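Ethylbenzene dehydrogenase alpha-subunit (Aromatoleum aromaticum, PDB 2IVF) is the large subunit of a molybdenum enzyme of the molybdopterin oxidoreductase family, holding a molybdenum atom, two pterin guanine dinucleotide ligands and an iron/sulfur cluster. Local coordinates at residues Thr339-Ser344 and Trp820-Gly825. Sequence-based numbering, arbitrary orientation.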
loop_
_atom_site.group_PDB
_atom_site.type_symbol
_atom_site.label_atom_id
_atom_site.label_comp_id
_atom_site.label_asym_id
_atom_site.label_seq_id
_atom_site.Cartn_x
_atom_site.Cartn_y
_atom_site.Cartn_z
ATOM N N THR A 339 -23.439 -42.460 19.467
ATOM C CA THR A 339 -24.106 -41.235 18.986
ATOM C C THR A 339 -23.118 -40.211 18.401
ATOM O O THR A 339 -23.507 -39.325 17.635
ATOM C CB THR A 339 -24.900 -40.515 20.100
ATOM O OG1 THR A 339 -24.004 -40.038 21.113
ATOM C CG2 THR A 339 -25.958 -41.433 20.729
ATOM N N GLY A 340 -21.840 -40.338 18.749
ATOM C CA GLY A 340 -20.832 -39.400 18.306
ATOM C C GLY A 340 -20.802 -38.124 19.131
ATOM O O GLY A 340 -20.150 -37.154 18.780
ATOM N N LYS A 341 -21.510 -38.137 20.241
ATOM C CA LYS A 341 -21.650 -36.937 21.040
ATOM C C LYS A 341 -20.871 -37.096 22.331
ATOM O O LYS A 341 -20.687 -38.217 22.828
ATOM C CB LYS A 341 -23.155 -36.652 21.267
ATOM C CG LYS A 341 -23.739 -35.800 20.101
ATOM C CD LYS A 341 -25.188 -36.041 19.854
ATOM C CE LYS A 341 -25.651 -35.449 18.512
ATOM N NZ LYS A 341 -25.229 -34.036 18.268
ATOM N N PHE A 342 -20.380 -35.983 22.860
ATOM C CA PHE A 342 -19.660 -36.026 24.129
ATOM C C PHE A 342 -20.485 -36.804 25.167
ATOM O O PHE A 342 -21.722 -36.641 25.266
ATOM C CB PHE A 342 -19.356 -34.628 24.663
ATOM C CG PHE A 342 -18.303 -33.876 23.886
ATOM C CD1 PHE A 342 -16.956 -34.190 24.015
ATOM C CD2 PHE A 342 -18.667 -32.822 23.053
ATOM C CE1 PHE A 342 -15.982 -33.486 23.306
ATOM C CE2 PHE A 342 -17.733 -32.112 22.351
ATOM C CZ PHE A 342 -16.359 -32.438 22.473
ATOM N N LEU A 343 -19.797 -37.664 25.916
ATOM C CA LEU A 343 -20.404 -38.338 27.054
ATOM C C LEU A 343 -20.761 -37.290 28.096
ATOM O O LEU A 343 -19.880 -36.521 28.508
ATOM C CB LEU A 343 -19.428 -39.337 27.657
ATOM C CG LEU A 343 -19.934 -40.122 28.862
ATOM C CD1 LEU A 343 -21.166 -40.899 28.458
ATOM C CD2 LEU A 343 -18.815 -41.026 29.386
ATOM N N SER A 344 -22.036 -37.252 28.494
ATOM C CA SER A 344 -22.519 -36.277 29.460
ATOM C C SER A 344 -22.988 -36.936 30.743
ATOM O O SER A 344 -23.268 -38.150 30.789
ATOM C CB SER A 344 -23.649 -35.428 28.885
ATOM O OG SER A 344 -24.910 -36.064 29.010
ATOM N N TRP A 820 -25.282 -30.752 12.527
ATOM C CA TRP A 820 -24.904 -30.238 11.213
ATOM C C TRP A 820 -23.448 -30.543 10.894
ATOM O O TRP A 820 -23.103 -30.899 9.758
ATOM C CB TRP A 820 -25.105 -28.734 11.140
ATOM C CG TRP A 820 -26.539 -28.281 11.072
ATOM C CD1 TRP A 820 -27.629 -28.919 11.494
ATOM C CD2 TRP A 820 -26.959 -26.982 10.659
ATOM N NE1 TRP A 820 -28.750 -28.131 11.300
ATOM C CE2 TRP A 820 -28.346 -26.924 10.798
ATOM C CE3 TRP A 820 -26.282 -25.872 10.163
ATOM C CZ2 TRP A 820 -29.082 -25.797 10.437
ATOM C CZ3 TRP A 820 -27.006 -24.753 9.816
ATOM C CH2 TRP A 820 -28.385 -24.722 9.963
ATOM N N TYR A 821 -22.573 -30.338 11.871
ATOM C CA TYR A 821 -21.150 -30.639 11.702
ATOM C C TYR A 821 -20.816 -32.119 11.569
ATOM O O TYR A 821 -20.031 -32.526 10.700
ATOM C CB TYR A 821 -20.323 -29.992 12.826
ATOM C CG TYR A 821 -20.181 -28.506 12.602
ATOM C CD1 TYR A 821 -21.274 -27.656 12.747
ATOM C CD2 TYR A 821 -18.958 -27.954 12.219
ATOM C CE1 TYR A 821 -21.155 -26.315 12.529
ATOM C CE2 TYR A 821 -18.841 -26.644 12.004
ATOM C CZ TYR A 821 -19.921 -25.823 12.147
ATOM O OH TYR A 821 -19.756 -24.509 11.915
ATOM N N LEU A 822 -21.447 -32.925 12.406
ATOM C CA LEU A 822 -21.365 -34.355 12.303
ATOM C C LEU A 822 -21.746 -34.807 10.867
ATOM O O LEU A 822 -20.977 -35.513 10.204
ATOM C CB LEU A 822 -22.299 -34.976 13.349
ATOM C CG LEU A 822 -21.851 -34.988 14.818
ATOM C CD1 LEU A 822 -22.944 -35.635 15.733
ATOM C CD2 LEU A 822 -20.553 -35.767 14.920
ATOM N N GLU A 823 -22.917 -34.378 10.384
ATOM C CA GLU A 823 -23.417 -34.810 9.070
ATOM C C GLU A 823 -22.566 -34.269 7.899
ATOM O O GLU A 823 -22.407 -34.955 6.906
ATOM C CB GLU A 823 -24.885 -34.413 8.885
ATOM C CG GLU A 823 -25.832 -35.334 9.664
ATOM C CD GLU A 823 -27.320 -35.027 9.519
ATOM O OE1 GLU A 823 -27.709 -34.105 8.742
ATOM O OE2 GLU A 823 -28.107 -35.743 10.203
ATOM N N ALA A 824 -22.069 -33.038 8.032
ATOM C CA ALA A 824 -21.239 -32.347 7.017
ATOM C C ALA A 824 -19.822 -32.877 6.946
ATOM O O ALA A 824 -19.077 -32.487 6.043
ATOM C CB ALA A 824 -21.135 -30.849 7.313
ATOM N N GLY A 825 -19.437 -33.712 7.904
ATOM C CA GLY A 825 -18.085 -34.258 7.939
ATOM C C GLY A 825 -17.106 -33.257 8.522
ATOM O O GLY A 825 -15.916 -33.324 8.252
#
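Leu822, on the short helix 819-824, reaches across to the loop Thr339-Lys341 that follows strand 334-336. Its CB points toward that loop, and CG lies anti to its own carbonyl carbon (chi1 -76°), which carries the fork outward from the helix. There the branches part. CD1 of Leu822 packs 3.8 Å from NZ of Lys341, beside CE. The same CD1 lies 4.2 Å from O of Thr339. CD2 of Leu822 sits 4.1 Å from O of Gly340. A forked aliphatic tip suits this place because it lies against the end of the lysine chain and loosely over two carbonyl oxygens. Gly340 takes the positive phi of 81° that lets the loop turn here, a conformation glycine adopts readily. Thr339 closes an ST turn at this bend, its OG1 accepting from N of Lys341 at 3.3 Å. Lys341 bends at its last torsion (chi4 -48°), and its NZ forms a salt bridge with Asp819 and a hydrogen bond to O of Asp817; Tyr815 OH bonds to O of Gly340. Thus, at the surface, van der Waals contact joins loop to helix across the two segments, while the polar ties run to Tyr815, Asp817 and Asp819, which precede Trp820 in the chain.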